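Local atomic coordinates of sulfur oxygenase/reductase (Halothiobacillus neapolitanus, PDB entry 6QPA), a protein that probably catalyses the oxygen-dependent disproportionation of elemental sulfur at a mononuclear iron site, as an assembly of 24 subunits. Residues A[197-202]-A[252-257]; A[183-188]-A[273-278]; A[166-171]-A[289-294]; A[151-156]-A[192-197]. All coordinates share one frame; numbering follows the deposited sequence.

Contact 1: A[197-202]-A[252-257]; sequences MIMKQF and QYLVHI
Met197 and His256 form an antiparallel hydrogen-bonded pair between strands 197-202 and 252-257, whose axes run at 157° to each other. Met197 N donates to His256 O at 2.8 Å, and His256 N returns a bond to Met197 O. Met199 and Leu254 make a second such pair, with Leu254 N to Met199 O at 2.7 Å. Gln201 N then donates to Gln252 O. Beside it a water accepts from Gln252 N and donates to Gln201 O. Here Gln201 NE2 also makes a weak bond to Gln252 OE1 at 2.7 Å, with the amide planes 67° apart. Gln201 OE1 accepts from Gln248 N, and Gln252 NE2 bonds to Asp164. The two strands are neighbours in the antiparallel barrel sheet of this dimeric alpha/beta-barrel family. On one face Met197 bends at chi3 (63°), which sets CE over the His256 ring, 3.9 Å from its centroid. Met199 CE packs on Leu254 CB at 3.7 Å. The His256 ring nitrogens bond to Tyr79 and Glu258. On the other face Lys200 lies alongside Tyr253, pointing the same way. Lys200 CG sits over the Tyr253 ring, and Lys200 CE touches Tyr253 OH at 3.5 Å. That hydroxyl bonds to Glu176 of helix 172-189.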
loop_
_atom_site.group_PDB
_atom_site.type_symbol
_atom_site.label_atom_id
_atom_site.label_comp_id
_atom_site.label_asym_id
_atom_site.label_seq_id
_atom_site.Cartn_x
_atom_site.Cartn_y
_atom_site.Cartn_z
ATOM N N MET A 197 -47.559 -8.546 38.194
ATOM C CA MET A 197 -48.544 -7.551 38.592
ATOM C C MET A 197 -49.555 -7.421 37.461
ATOM O O MET A 197 -49.175 -7.423 36.288
ATOM C CB MET A 197 -47.829 -6.217 38.901
ATOM C CG MET A 197 -48.656 -5.013 39.176
ATOM S SD MET A 197 -47.609 -3.675 39.848
ATOM C CE MET A 197 -46.488 -3.365 38.475
ATOM N N ILE A 198 -50.839 -7.365 37.812
ATOM C CA ILE A 198 -51.913 -7.140 36.850
ATOM C C ILE A 198 -52.384 -5.701 37.004
ATOM O O ILE A 198 -52.841 -5.304 38.080
ATOM C CB ILE A 198 -53.081 -8.110 37.069
ATOM C CG1 ILE A 198 -52.630 -9.555 36.842
ATOM C CG2 ILE A 198 -54.259 -7.719 36.152
ATOM C CD1 ILE A 198 -53.618 -10.581 37.335
ATOM N N MET A 199 -52.304 -4.922 35.933
ATOM C CA MET A 199 -52.628 -3.500 35.987
ATOM C C MET A 199 -53.765 -3.209 35.027
ATOM O O MET A 199 -53.678 -3.562 33.843
ATOM C CB MET A 199 -51.414 -2.655 35.625
ATOM C CG MET A 199 -50.231 -2.848 36.543
ATOM S SD MET A 199 -48.823 -1.769 36.124
ATOM C CE MET A 199 -48.327 -2.478 34.569
ATOM N N LYS A 200 -54.778 -2.492 35.515
ATOM C CA LYS A 200 -55.995 -2.182 34.762
ATOM C C LYS A 200 -56.054 -0.678 34.532
ATOM O O LYS A 200 -56.041 0.091 35.495
ATOM C CB LYS A 200 -57.234 -2.631 35.543
ATOM C CG LYS A 200 -58.571 -2.406 34.822
ATOM C CD LYS A 200 -59.716 -2.660 35.775
ATOM C CE LYS A 200 -61.075 -2.494 35.101
ATOM N NZ LYS A 200 -62.104 -2.565 36.185
ATOM N N GLN A 201 -56.134 -0.259 33.274
ATOM C CA GLN A 201 -56.232 1.166 32.977
ATOM C C GLN A 201 -57.626 1.679 33.328
ATOM O O GLN A 201 -58.622 1.115 32.876
ATOM C CB GLN A 201 -55.936 1.433 31.499
ATOM C CG GLN A 201 -56.116 2.925 31.169
ATOM C CD GLN A 201 -56.042 3.279 29.691
ATOM O OE1 GLN A 201 -56.743 4.186 29.246
ATOM N NE2 GLN A 201 -55.194 2.570 28.923
ATOM N N PHE A 202 -57.705 2.750 34.134
ATOM C CA PHE A 202 -58.995 3.340 34.477
ATOM C C PHE A 202 -59.066 4.834 34.179
ATOM O O PHE A 202 -60.080 5.453 34.488
ATOM C CB PHE A 202 -59.360 3.080 35.960
ATOM C CG PHE A 202 -58.459 3.791 36.957
ATOM C CD1 PHE A 202 -57.258 3.222 37.375
ATOM C CD2 PHE A 202 -58.820 5.023 37.476
ATOM C CE1 PHE A 202 -56.429 3.874 38.290
ATOM C CE2 PHE A 202 -57.999 5.690 38.395
ATOM C CZ PHE A 202 -56.793 5.115 38.797
ATOM N N GLN A 252 -58.121 -1.831 28.818
ATOM C CA GLN A 252 -56.744 -2.280 28.674
ATOM C C GLN A 252 -56.231 -2.820 29.994
ATOM O O GLN A 252 -56.375 -2.172 31.036
ATOM C CB GLN A 252 -55.827 -1.150 28.210
ATOM C CG GLN A 252 -54.369 -1.575 28.172
ATOM C CD GLN A 252 -53.468 -0.432 27.796
ATOM O OE1 GLN A 252 -53.454 0.588 28.471
ATOM N NE2 GLN A 252 -52.726 -0.585 26.705
ATOM N N TYR A 253 -55.619 -3.996 29.944
ATOM C CA TYR A 253 -54.844 -4.525 31.056
ATOM C C TYR A 253 -53.400 -4.679 30.625
ATOM O O TYR A 253 -53.132 -5.209 29.539
ATOM C CB TYR A 253 -55.378 -5.883 31.519
ATOM C CG TYR A 253 -56.695 -5.836 32.283
ATOM C CD1 TYR A 253 -57.905 -5.757 31.620
ATOM C CD2 TYR A 253 -56.715 -5.919 33.673
ATOM C CE1 TYR A 253 -59.115 -5.734 32.325
ATOM C CE2 TYR A 253 -57.916 -5.903 34.393
ATOM C CZ TYR A 253 -59.110 -5.806 33.714
ATOM O OH TYR A 253 -60.291 -5.814 34.427
ATOM N N LEU A 254 -52.476 -4.233 31.475
ATOM C CA LEU A 254 -51.052 -4.481 31.292
ATOM C C LEU A 254 -50.615 -5.538 32.286
ATOM O O LEU A 254 -50.772 -5.354 33.498
ATOM C CB LEU A 254 -50.230 -3.216 31.495
ATOM C CG LEU A 254 -50.573 -2.149 30.475
ATOM C CD1 LEU A 254 -49.632 -0.951 30.640
ATOM C CD2 LEU A 254 -50.447 -2.762 29.093
ATOM N N VAL A 255 -50.060 -6.633 31.779
ATOM C CA VAL A 255 -49.573 -7.711 32.625
ATOM C C VAL A 255 -48.061 -7.553 32.756
ATOM O O VAL A 255 -47.311 -7.802 31.808
ATOM C CB VAL A 255 -49.972 -9.079 32.061
ATOM C CG1 VAL A 255 -49.321 -10.201 32.879
ATOM C CG2 VAL A 255 -51.508 -9.207 32.057
ATOM N N HIS A 256 -47.612 -7.163 33.946
ATOM C CA HIS A 256 -46.209 -6.855 34.222
ATOM C C HIS A 256 -45.558 -8.100 34.819
ATOM O O HIS A 256 -46.009 -8.589 35.856
ATOM C CB HIS A 256 -46.152 -5.654 35.169
ATOM C CG HIS A 256 -44.803 -5.357 35.756
ATOM N ND1 HIS A 256 -44.178 -4.142 35.583
ATOM C CD2 HIS A 256 -44.013 -6.065 36.598
ATOM C CE1 HIS A 256 -43.040 -4.130 36.252
ATOM N NE2 HIS A 256 -42.921 -5.283 36.885
ATOM N N ILE A 257 -44.557 -8.655 34.135
ATOM C CA ILE A 257 -43.876 -9.861 34.610
ATOM C C ILE A 257 -42.374 -9.625 34.628
ATOM O O ILE A 257 -41.785 -9.227 33.616
ATOM C CB ILE A 257 -44.196 -11.096 33.749
ATOM C CG1 ILE A 257 -45.697 -11.163 33.427
ATOM C CG2 ILE A 257 -43.742 -12.351 34.487
ATOM C CD1 ILE A 257 -46.055 -12.254 32.460
HETATM O O HOH W 1 -58.772 0.850 29.952
#

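Contact 2: A[183-188]-A[273-278]; sequences LEWMKA and MVDYEL
Glu277 OE1 accepts a short hydrogen bond from Trp185 NE1 at 2.6 Å, with an N-H...O angle of 169°. The oxygen lies almost in the indole plane. The indole N-H meets its anti side, and the carboxylate plane stands at 88° to the ring. Asp275 comes to the same ring at its benzene end, where Asp275 OD2 lies 3.3 Å from Trp185 CH2, near the ring plane. Asp275 is also the N-cap of helix 276-287: Asp275 OD1 accepts from Leu278 N at 2.9 Å. Leu278 covers one face of the indole. Leu278 CB stands 3.8 Å from the centroid of the Trp185 six-membered ring, almost on the normal. Leu278 CD2 reaches Trp185 CE3 at 3.7 Å and also packs on Met186 CG. Trp185 CG is anti to the backbone N (chi1 -166°), and the indole reaches the start of helix 276-287. Leu307 of a second subunit also packs on Trp185, so this joint between two helices lies at a subunit interface. One polar bond at the N-H and apolar cover on one face limit how the indole can turn. The Asp275 carboxylate probably interacts favourably with the slightly positive C-H rim, and the short bond to Glu277 is consistent with a charged acceptor.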
loop_
_atom_site.group_PDB
_atom_site.type_symbol
_atom_site.label_atom_id
_atom_site.label_comp_id
_atom_site.label_asym_id
_atom_site.label_seq_id
_atom_site.Cartn_x
_atom_site.Cartn_y
_atom_site.Cartn_z
ATOM N N LEU A 183 -50.631 -16.569 36.089
ATOM C CA LEU A 183 -49.403 -16.001 36.640
ATOM C C LEU A 183 -48.952 -16.739 37.894
ATOM O O LEU A 183 -47.749 -16.930 38.113
ATOM C CB LEU A 183 -49.620 -14.510 36.922
ATOM C CG LEU A 183 -49.764 -13.664 35.659
ATOM C CD1 LEU A 183 -50.378 -12.299 35.937
ATOM C CD2 LEU A 183 -48.368 -13.533 34.974
ATOM N N GLU A 184 -49.905 -17.164 38.723
ATOM C CA GLU A 184 -49.569 -17.954 39.898
ATOM C C GLU A 184 -48.970 -19.299 39.508
ATOM O O GLU A 184 -48.062 -19.799 40.183
ATOM C CB GLU A 184 -50.818 -18.148 40.753
ATOM C CG GLU A 184 -51.228 -16.865 41.444
ATOM C CD GLU A 184 -52.488 -17.009 42.283
ATOM O OE1 GLU A 184 -53.262 -17.957 42.043
ATOM O OE2 GLU A 184 -52.696 -16.171 43.185
ATOM N N TRP A 185 -49.501 -19.923 38.450
ATOM C CA TRP A 185 -48.913 -21.165 37.963
ATOM C C TRP A 185 -47.477 -20.929 37.521
ATOM O O TRP A 185 -46.568 -21.688 37.879
ATOM C CB TRP A 185 -49.751 -21.723 36.812
ATOM C CG TRP A 185 -49.473 -23.174 36.398
ATOM C CD1 TRP A 185 -50.223 -24.266 36.733
ATOM C CD2 TRP A 185 -48.414 -23.669 35.552
ATOM N NE1 TRP A 185 -49.705 -25.405 36.156
ATOM C CE2 TRP A 185 -48.598 -25.073 35.426
ATOM C CE3 TRP A 185 -47.346 -23.069 34.881
ATOM C CZ2 TRP A 185 -47.739 -25.892 34.666
ATOM C CZ3 TRP A 185 -46.470 -23.897 34.114
ATOM C CH2 TRP A 185 -46.697 -25.289 34.009
ATOM N N MET A 186 -47.254 -19.855 36.762
ATOM C CA MET A 186 -45.919 -19.566 36.248
ATOM C C MET A 186 -44.931 -19.298 37.372
ATOM O O MET A 186 -43.809 -19.815 37.347
ATOM C CB MET A 186 -45.978 -18.381 35.288
ATOM C CG MET A 186 -46.728 -18.708 34.006
ATOM S SD MET A 186 -47.017 -17.308 32.900
ATOM C CE MET A 186 -45.370 -16.867 32.502
ATOM N N LYS A 187 -45.334 -18.519 38.385
ATOM C CA LYS A 187 -44.390 -18.214 39.456
ATOM C C LYS A 187 -44.061 -19.464 40.250
ATOM O O LYS A 187 -42.951 -19.596 40.759
ATOM C CB LYS A 187 -44.926 -17.107 40.377
ATOM C CG LYS A 187 -43.895 -16.574 41.390
ATOM C CD LYS A 187 -44.105 -15.086 41.684
ATOM C CE LYS A 187 -43.127 -14.524 42.736
ATOM N NZ LYS A 187 -43.211 -15.240 44.037
ATOM N N ALA A 188 -45.003 -20.396 40.343
ATOM C CA ALA A 188 -44.756 -21.644 41.043
ATOM C C ALA A 188 -43.935 -22.636 40.223
ATOM O O ALA A 188 -43.246 -23.474 40.802
ATOM C CB ALA A 188 -46.085 -22.283 41.445
ATOM N N MET A 273 -47.925 -21.987 25.832
ATOM C CA MET A 273 -48.191 -22.754 24.636
ATOM C C MET A 273 -47.631 -24.162 24.681
ATOM O O MET A 273 -48.206 -25.035 24.034
ATOM C CB MET A 273 -47.666 -22.025 23.395
ATOM C CG MET A 273 -48.451 -20.751 23.095
ATOM S SD MET A 273 -47.938 -19.938 21.572
ATOM C CE MET A 273 -46.261 -19.443 21.968
ATOM N N VAL A 274 -46.550 -24.419 25.431
ATOM C CA VAL A 274 -45.887 -25.728 25.388
ATOM C C VAL A 274 -46.055 -26.541 26.671
ATOM O O VAL A 274 -45.487 -27.640 26.763
ATOM C CB VAL A 274 -44.395 -25.613 25.015
ATOM C CG1 VAL A 274 -44.240 -25.052 23.597
ATOM C CG2 VAL A 274 -43.644 -24.734 26.015
ATOM N N ASP A 275 -46.816 -26.062 27.649
ATOM C CA ASP A 275 -47.239 -26.892 28.779
ATOM C C ASP A 275 -48.748 -27.080 28.679
ATOM O O ASP A 275 -49.489 -26.098 28.597
ATOM C CB ASP A 275 -46.857 -26.276 30.126
ATOM C CG ASP A 275 -47.305 -27.132 31.312
ATOM O OD1 ASP A 275 -48.519 -27.156 31.648
ATOM O OD2 ASP A 275 -46.435 -27.793 31.912
ATOM N N TYR A 276 -49.193 -28.336 28.627
ATOM C CA TYR A 276 -50.607 -28.608 28.384
ATOM C C TYR A 276 -51.492 -27.964 29.453
ATOM O O TYR A 276 -52.519 -27.344 29.149
ATOM C CB TYR A 276 -50.850 -30.125 28.322
ATOM C CG TYR A 276 -52.319 -30.442 28.157
ATOM C CD1 TYR A 276 -52.899 -30.464 26.889
ATOM C CD2 TYR A 276 -53.130 -30.686 29.261
ATOM C CE1 TYR A 276 -54.245 -30.721 26.719
ATOM C CE2 TYR A 276 -54.500 -30.942 29.100
ATOM C CZ TYR A 276 -55.043 -30.949 27.826
ATOM O OH TYR A 276 -56.376 -31.207 27.632
ATOM N N GLU A 277 -51.114 -28.119 30.715
ATOM C CA GLU A 277 -51.960 -27.647 31.803
ATOM C C GLU A 277 -52.051 -26.121 31.812
ATOM O O GLU A 277 -53.146 -25.557 31.895
ATOM C CB GLU A 277 -51.421 -28.195 33.122
ATOM C CG GLU A 277 -52.167 -27.774 34.368
ATOM C CD GLU A 277 -51.564 -28.409 35.614
ATOM O OE1 GLU A 277 -50.560 -27.883 36.153
ATOM O OE2 GLU A 277 -52.079 -29.463 36.038
ATOM N N LEU A 278 -50.906 -25.432 31.721
ATOM C CA LEU A 278 -50.930 -23.973 31.679
ATOM C C LEU A 278 -51.652 -23.468 30.441
ATOM O O LEU A 278 -52.334 -22.435 30.483
ATOM C CB LEU A 278 -49.514 -23.418 31.723
ATOM C CG LEU A 278 -49.460 -21.882 31.739
ATOM C CD1 LEU A 278 -50.171 -21.322 32.966
ATOM C CD2 LEU A 278 -48.005 -21.393 31.690
#

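Contact 3: A[166-171]-A[289-294]; sequences WVMDGH and HLDKGP
Trp166 carries the side chain of Lys292 over one face of its indole. Lys292 CD lies 3.7 Å and Lys292 NZ 4.3 Å from the centroid of the Trp166 six-membered ring, the latter in a cation-pi contact. The two side chains run side by side and point the same way. Lys292 is extended beyond CG, and CG is anti to the backbone N (chi1 -174°), which starts the chain alongside the indole. The histidines His171 and His289 meet rim to rim instead, with planes 57° apart. Their ND1 atoms are 2.8 Å apart in a hydrogen bond that either could donate. Met168 CB covers one face of the His171 ring.

The backbones join through a classic beta bulge, where Asp291 and Lys292 both face Trp166. Trp166 O accepts from Asp291 N at 2.7 Å and from Lys292 N at 3.2 Å. Trp166 N donates to Lys292 O at 3.0 Å. Beyond the bulge, Met168 N donates to His289 O at 2.8 Å. A type II turn from Met168 to His171 follows, and His171 stands at the N-cap position of helix 172-189. A water links Asp169 N to Asp291 OD2. Asp291 OD1 bonds to Tyr235 of a third subunit, and Trp115 of that subunit meets both Trp166 and Lys292. The contact joins the end of strand 159-167 to the start of strand 290-305. Phe175 of helix 172-189 packs on Val167 and Leu290, and Tyr253 of strand 251-259 packs on Val167.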
loop_
_atom_site.group_PDB
_atom_site.type_symbol
_atom_site.label_atom_id
_atom_site.label_comp_id
_atom_site.label_asym_id
_atom_site.label_seq_id
_atom_site.Cartn_x
_atom_site.Cartn_y
_atom_site.Cartn_z
ATOM N N TRP A 166 -56.363 -6.114 25.513
ATOM C CA TRP A 166 -57.651 -5.427 25.486
ATOM C C TRP A 166 -58.736 -6.468 25.707
ATOM O O TRP A 166 -58.847 -7.420 24.928
ATOM C CB TRP A 166 -57.896 -4.694 24.171
ATOM C CG TRP A 166 -56.944 -3.592 23.831
ATOM C CD1 TRP A 166 -55.736 -3.309 24.426
ATOM C CD2 TRP A 166 -57.114 -2.620 22.791
ATOM N NE1 TRP A 166 -55.157 -2.224 23.815
ATOM C CE2 TRP A 166 -55.980 -1.779 22.813
ATOM C CE3 TRP A 166 -58.120 -2.375 21.849
ATOM C CZ2 TRP A 166 -55.822 -0.712 21.929
ATOM C CZ3 TRP A 166 -57.965 -1.316 20.972
ATOM C CH2 TRP A 166 -56.818 -0.505 21.010
ATOM N N VAL A 167 -59.555 -6.266 26.744
ATOM C CA VAL A 167 -60.497 -7.267 27.223
ATOM C C VAL A 167 -61.894 -6.949 26.707
ATOM O O VAL A 167 -62.297 -5.775 26.669
ATOM C CB VAL A 167 -60.460 -7.348 28.767
ATOM C CG1 VAL A 167 -61.616 -8.212 29.310
ATOM C CG2 VAL A 167 -59.108 -7.926 29.214
ATOM N N MET A 168 -62.616 -7.996 26.269
ATOM C CA MET A 168 -63.990 -7.838 25.797
ATOM C C MET A 168 -64.871 -7.248 26.884
ATOM O O MET A 168 -64.760 -7.603 28.059
ATOM C CB MET A 168 -64.581 -9.173 25.348
ATOM C CG MET A 168 -63.760 -9.828 24.237
ATOM S SD MET A 168 -64.168 -11.576 24.021
ATOM C CE MET A 168 -65.836 -11.462 23.345
ATOM N N ASP A 169 -65.735 -6.320 26.471
ATOM C CA ASP A 169 -66.711 -5.710 27.364
ATOM C C ASP A 169 -67.478 -6.777 28.130
ATOM O O ASP A 169 -68.075 -7.677 27.537
ATOM C CB ASP A 169 -67.669 -4.847 26.550
ATOM C CG ASP A 169 -68.682 -4.111 27.409
ATOM O OD1 ASP A 169 -68.524 -4.028 28.640
ATOM O OD2 ASP A 169 -69.631 -3.581 26.823
ATOM N N GLY A 170 -67.458 -6.661 29.454
ATOM C CA GLY A 170 -68.105 -7.610 30.329
ATOM C C GLY A 170 -67.248 -8.787 30.752
ATOM O O GLY A 170 -67.654 -9.522 31.654
ATOM N N HIS A 171 -66.049 -8.955 30.187
ATOM C CA HIS A 171 -65.179 -10.072 30.540
ATOM C C HIS A 171 -64.082 -9.687 31.529
ATOM O O HIS A 171 -63.183 -10.493 31.783
ATOM C CB HIS A 171 -64.548 -10.657 29.277
ATOM C CG HIS A 171 -65.530 -11.311 28.359
ATOM N ND1 HIS A 171 -65.363 -12.597 27.890
ATOM C CD2 HIS A 171 -66.707 -10.868 27.841
ATOM C CE1 HIS A 171 -66.381 -12.913 27.107
ATOM N NE2 HIS A 171 -67.213 -11.884 27.064
ATOM N N HIS A 289 -61.023 -14.070 26.489
ATOM C CA HIS A 289 -61.700 -12.848 26.900
ATOM C C HIS A 289 -61.157 -11.600 26.231
ATOM O O HIS A 289 -61.511 -10.488 26.638
ATOM C CB HIS A 289 -61.619 -12.719 28.415
ATOM C CG HIS A 289 -62.150 -13.921 29.126
ATOM N ND1 HIS A 289 -63.437 -14.382 28.933
ATOM C CD2 HIS A 289 -61.583 -14.753 30.030
ATOM C CE1 HIS A 289 -63.637 -15.450 29.682
ATOM N NE2 HIS A 289 -62.526 -15.701 30.353
ATOM N N LEU A 290 -60.325 -11.754 25.210
ATOM C CA LEU A 290 -59.581 -10.648 24.635
ATOM C C LEU A 290 -60.193 -10.171 23.330
ATOM O O LEU A 290 -60.582 -10.975 22.477
ATOM C CB LEU A 290 -58.134 -11.052 24.374
ATOM C CG LEU A 290 -57.332 -11.500 25.584
ATOM C CD1 LEU A 290 -55.880 -11.775 25.124
ATOM C CD2 LEU A 290 -57.383 -10.433 26.671
ATOM N N ASP A 291 -60.261 -8.850 23.182
ATOM C CA ASP A 291 -60.415 -8.245 21.864
ATOM C C ASP A 291 -59.084 -8.091 21.151
ATOM O O ASP A 291 -59.032 -8.127 19.918
ATOM C CB ASP A 291 -61.066 -6.875 21.986
ATOM C CG ASP A 291 -62.564 -6.960 22.063
ATOM O OD1 ASP A 291 -63.123 -7.876 21.438
ATOM O OD2 ASP A 291 -63.180 -6.129 22.755
ATOM N N LYS A 292 -58.014 -7.875 21.897
ATOM C CA LYS A 292 -56.724 -7.603 21.288
ATOM C C LYS A 292 -55.616 -8.185 22.149
ATOM O O LYS A 292 -55.669 -8.101 23.380
ATOM C CB LYS A 292 -56.520 -6.090 21.111
ATOM C CG LYS A 292 -55.248 -5.710 20.339
ATOM C CD LYS A 292 -55.191 -4.198 20.072
ATOM C CE LYS A 292 -54.041 -3.858 19.121
ATOM N NZ LYS A 292 -54.086 -2.428 18.776
ATOM N N GLY A 293 -54.592 -8.722 21.502
ATOM C CA GLY A 293 -53.446 -9.225 22.219
ATOM C C GLY A 293 -53.492 -10.732 22.384
ATOM O O GLY A 293 -54.320 -11.426 21.778
ATOM N N PRO A 294 -52.595 -11.273 23.225
ATOM C CA PRO A 294 -51.602 -10.489 23.973
ATOM C C PRO A 294 -50.411 -10.055 23.120
ATOM O O PRO A 294 -50.097 -10.707 22.136
ATOM C CB PRO A 294 -51.142 -11.451 25.071
ATOM C CG PRO A 294 -51.379 -12.809 24.502
ATOM C CD PRO A 294 -52.525 -12.712 23.537
HETATM O O HOH W 2 -65.280 -5.253 23.726
#

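Contact 4: A[151-156]-A[192-197]; sequences KVALSS and GMVGWM
The Lys151 side chain bends at chi2 (-55°) and chi4 (77°) on its way to Met193. The first of these places CD and the second places NZ. Lys151 NZ then donates to Met193 O at 2.8 Å, tilted somewhat from the carbonyl plane. The rest of the lysine chain lies against the same backbone. Lys151 CG is 3.4 Å from Met193 O, and Lys151 CB is 3.4 Å from Val194 O. The ammonium group has a second partner, a salt bridge to Asp134 of a second subunit. That aspartate also accepts a bond from Gly192 N, so one carboxylate of the neighbour holds both segments. Val194 and Gly195 both face Glu258 of strand 251-259 and form a classic beta bulge near the start of strand 193-204. Segment 151-156 passes beside this bulge. Its short, weakly bonded strand, about 153-154, belongs to a separate parallel pair with strand 129-130, not to the barrel sheet. No backbone pair joins the two segments. Side chains meet backbone oxygens and each other. The isopropyl group of Val194 faces the short strand, and Thr133 of the second subunit also packs on it. Val194 CG1 meets Ala153 CB at 3.5 Å, and Val194 CG2 lies 3.8 Å from Val152 O.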
loop_
_atom_site.group_PDB
_atom_site.type_symbol
_atom_site.label_atom_id
_atom_site.label_comp_id
_atom_site.label_asym_id
_atom_site.label_seq_id
_atom_site.Cartn_x
_atom_site.Cartn_y
_atom_site.Cartn_z
ATOM N N LYS A 151 -38.340 -14.692 45.558
ATOM C CA LYS A 151 -37.528 -14.663 44.348
ATOM C C LYS A 151 -36.600 -13.446 44.373
ATOM O O LYS A 151 -36.945 -12.379 44.900
ATOM C CB LYS A 151 -38.438 -14.615 43.114
ATOM C CG LYS A 151 -39.398 -15.823 42.955
ATOM C CD LYS A 151 -38.597 -17.161 42.966
ATOM C CE LYS A 151 -39.404 -18.350 42.413
ATOM N NZ LYS A 151 -39.441 -18.252 40.915
ATOM N N VAL A 152 -35.410 -13.593 43.809
ATOM C CA VAL A 152 -34.426 -12.508 43.845
ATOM C C VAL A 152 -34.664 -11.569 42.667
ATOM O O VAL A 152 -34.459 -11.952 41.512
ATOM C CB VAL A 152 -32.985 -13.031 43.847
ATOM C CG1 VAL A 152 -32.037 -11.847 43.781
ATOM C CG2 VAL A 152 -32.724 -13.832 45.114
ATOM N N ALA A 153 -35.091 -10.331 42.967
ATOM C CA ALA A 153 -35.317 -9.280 41.961
ATOM C C ALA A 153 -34.143 -8.308 42.039
ATOM O O ALA A 153 -34.105 -7.442 42.916
ATOM C CB ALA A 153 -36.655 -8.561 42.185
ATOM N N LEU A 154 -33.171 -8.464 41.139
ATOM C CA LEU A 154 -31.939 -7.685 41.207
ATOM C C LEU A 154 -32.189 -6.269 40.704
ATOM O O LEU A 154 -32.673 -6.079 39.581
ATOM C CB LEU A 154 -30.821 -8.353 40.405
ATOM C CG LEU A 154 -30.353 -9.690 40.993
ATOM C CD1 LEU A 154 -29.315 -10.325 40.086
ATOM C CD2 LEU A 154 -29.791 -9.525 42.386
ATOM N N SER A 155 -31.858 -5.285 41.543
ATOM C CA SER A 155 -32.041 -3.867 41.223
ATOM C C SER A 155 -31.330 -3.514 39.924
ATOM O O SER A 155 -30.128 -3.755 39.787
ATOM C CB SER A 155 -31.506 -3.010 42.372
ATOM O OG SER A 155 -31.739 -1.633 42.129
ATOM N N SER A 156 -32.088 -2.974 38.965
ATOM C CA SER A 156 -31.569 -2.568 37.658
ATOM C C SER A 156 -30.790 -3.676 36.947
ATOM O O SER A 156 -29.887 -3.380 36.165
ATOM C CB SER A 156 -30.677 -1.322 37.793
ATOM O OG SER A 156 -31.419 -0.203 38.227
ATOM N N GLY A 192 -36.906 -18.933 36.748
ATOM C CA GLY A 192 -36.532 -17.548 36.529
ATOM C C GLY A 192 -37.657 -16.551 36.633
ATOM O O GLY A 192 -37.451 -15.378 36.299
ATOM N N MET A 193 -38.841 -16.982 37.073
ATOM C CA MET A 193 -39.995 -16.095 37.233
ATOM C C MET A 193 -39.855 -15.308 38.527
ATOM O O MET A 193 -40.015 -15.861 39.613
ATOM C CB MET A 193 -41.265 -16.937 37.258
ATOM C CG MET A 193 -42.415 -16.376 36.489
ATOM S SD MET A 193 -43.240 -15.158 37.482
ATOM C CE MET A 193 -44.881 -15.239 36.726
ATOM N N VAL A 194 -39.628 -14.006 38.415
ATOM C CA VAL A 194 -39.326 -13.197 39.588
ATOM C C VAL A 194 -40.590 -12.646 40.239
ATOM O O VAL A 194 -40.722 -12.660 41.467
ATOM C CB VAL A 194 -38.361 -12.067 39.189
ATOM C CG1 VAL A 194 -38.233 -11.080 40.337
ATOM C CG2 VAL A 194 -36.998 -12.659 38.810
ATOM N N GLY A 195 -41.547 -12.182 39.446
ATOM C CA GLY A 195 -42.748 -11.610 40.033
ATOM C C GLY A 195 -43.696 -11.119 38.964
ATOM O O GLY A 195 -43.406 -11.177 37.770
ATOM N N TRP A 196 -44.856 -10.636 39.408
ATOM C CA TRP A 196 -45.842 -10.197 38.435
ATOM C C TRP A 196 -46.818 -9.217 39.066
ATOM O O TRP A 196 -46.965 -9.133 40.287
ATOM C CB TRP A 196 -46.595 -11.386 37.825
ATOM C CG TRP A 196 -47.310 -12.242 38.833
ATOM C CD1 TRP A 196 -46.852 -13.394 39.418
ATOM C CD2 TRP A 196 -48.620 -12.008 39.376
ATOM N NE1 TRP A 196 -47.806 -13.899 40.286
ATOM C CE2 TRP A 196 -48.899 -13.067 40.272
ATOM C CE3 TRP A 196 -49.591 -11.017 39.171
ATOM C CZ2 TRP A 196 -50.106 -13.154 40.974
ATOM C CZ3 TRP A 196 -50.796 -11.101 39.881
ATOM C CH2 TRP A 196 -51.042 -12.165 40.769
ATOM N N MET A 197 -47.559 -8.546 38.194
ATOM C CA MET A 197 -48.544 -7.551 38.592
ATOM C C MET A 197 -49.555 -7.421 37.461
ATOM O O MET A 197 -49.175 -7.423 36.288
ATOM C CB MET A 197 -47.829 -6.217 38.901
ATOM C CG MET A 197 -48.656 -5.013 39.176
ATOM S SD MET A 197 -47.609 -3.675 39.848
ATOM C CE MET A 197 -46.488 -3.365 38.475
#

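In the fold
Contact 1 lies deepest, near the centre of the chain, and is mainly strand pairing with packing on both faces of the sheet. Contact 4 shares Met197 and strand 193-204 with it, but it joins that strand to a segment outside the barrel sheet through a lysine and a few apolar atoms. Contact 3 reaches the same sheet through strand 159-167 and is partly buried against a third subunit. Val167 there packs on Tyr253 of contact 1. Contact 2 is helix on helix and lies furthest out. Its Leu183 packs back on Ile198, Val255 and Ile257 of contact 1. Contacts 2 and 4 both touch the second subunit, whereas no other chain touches contact 1.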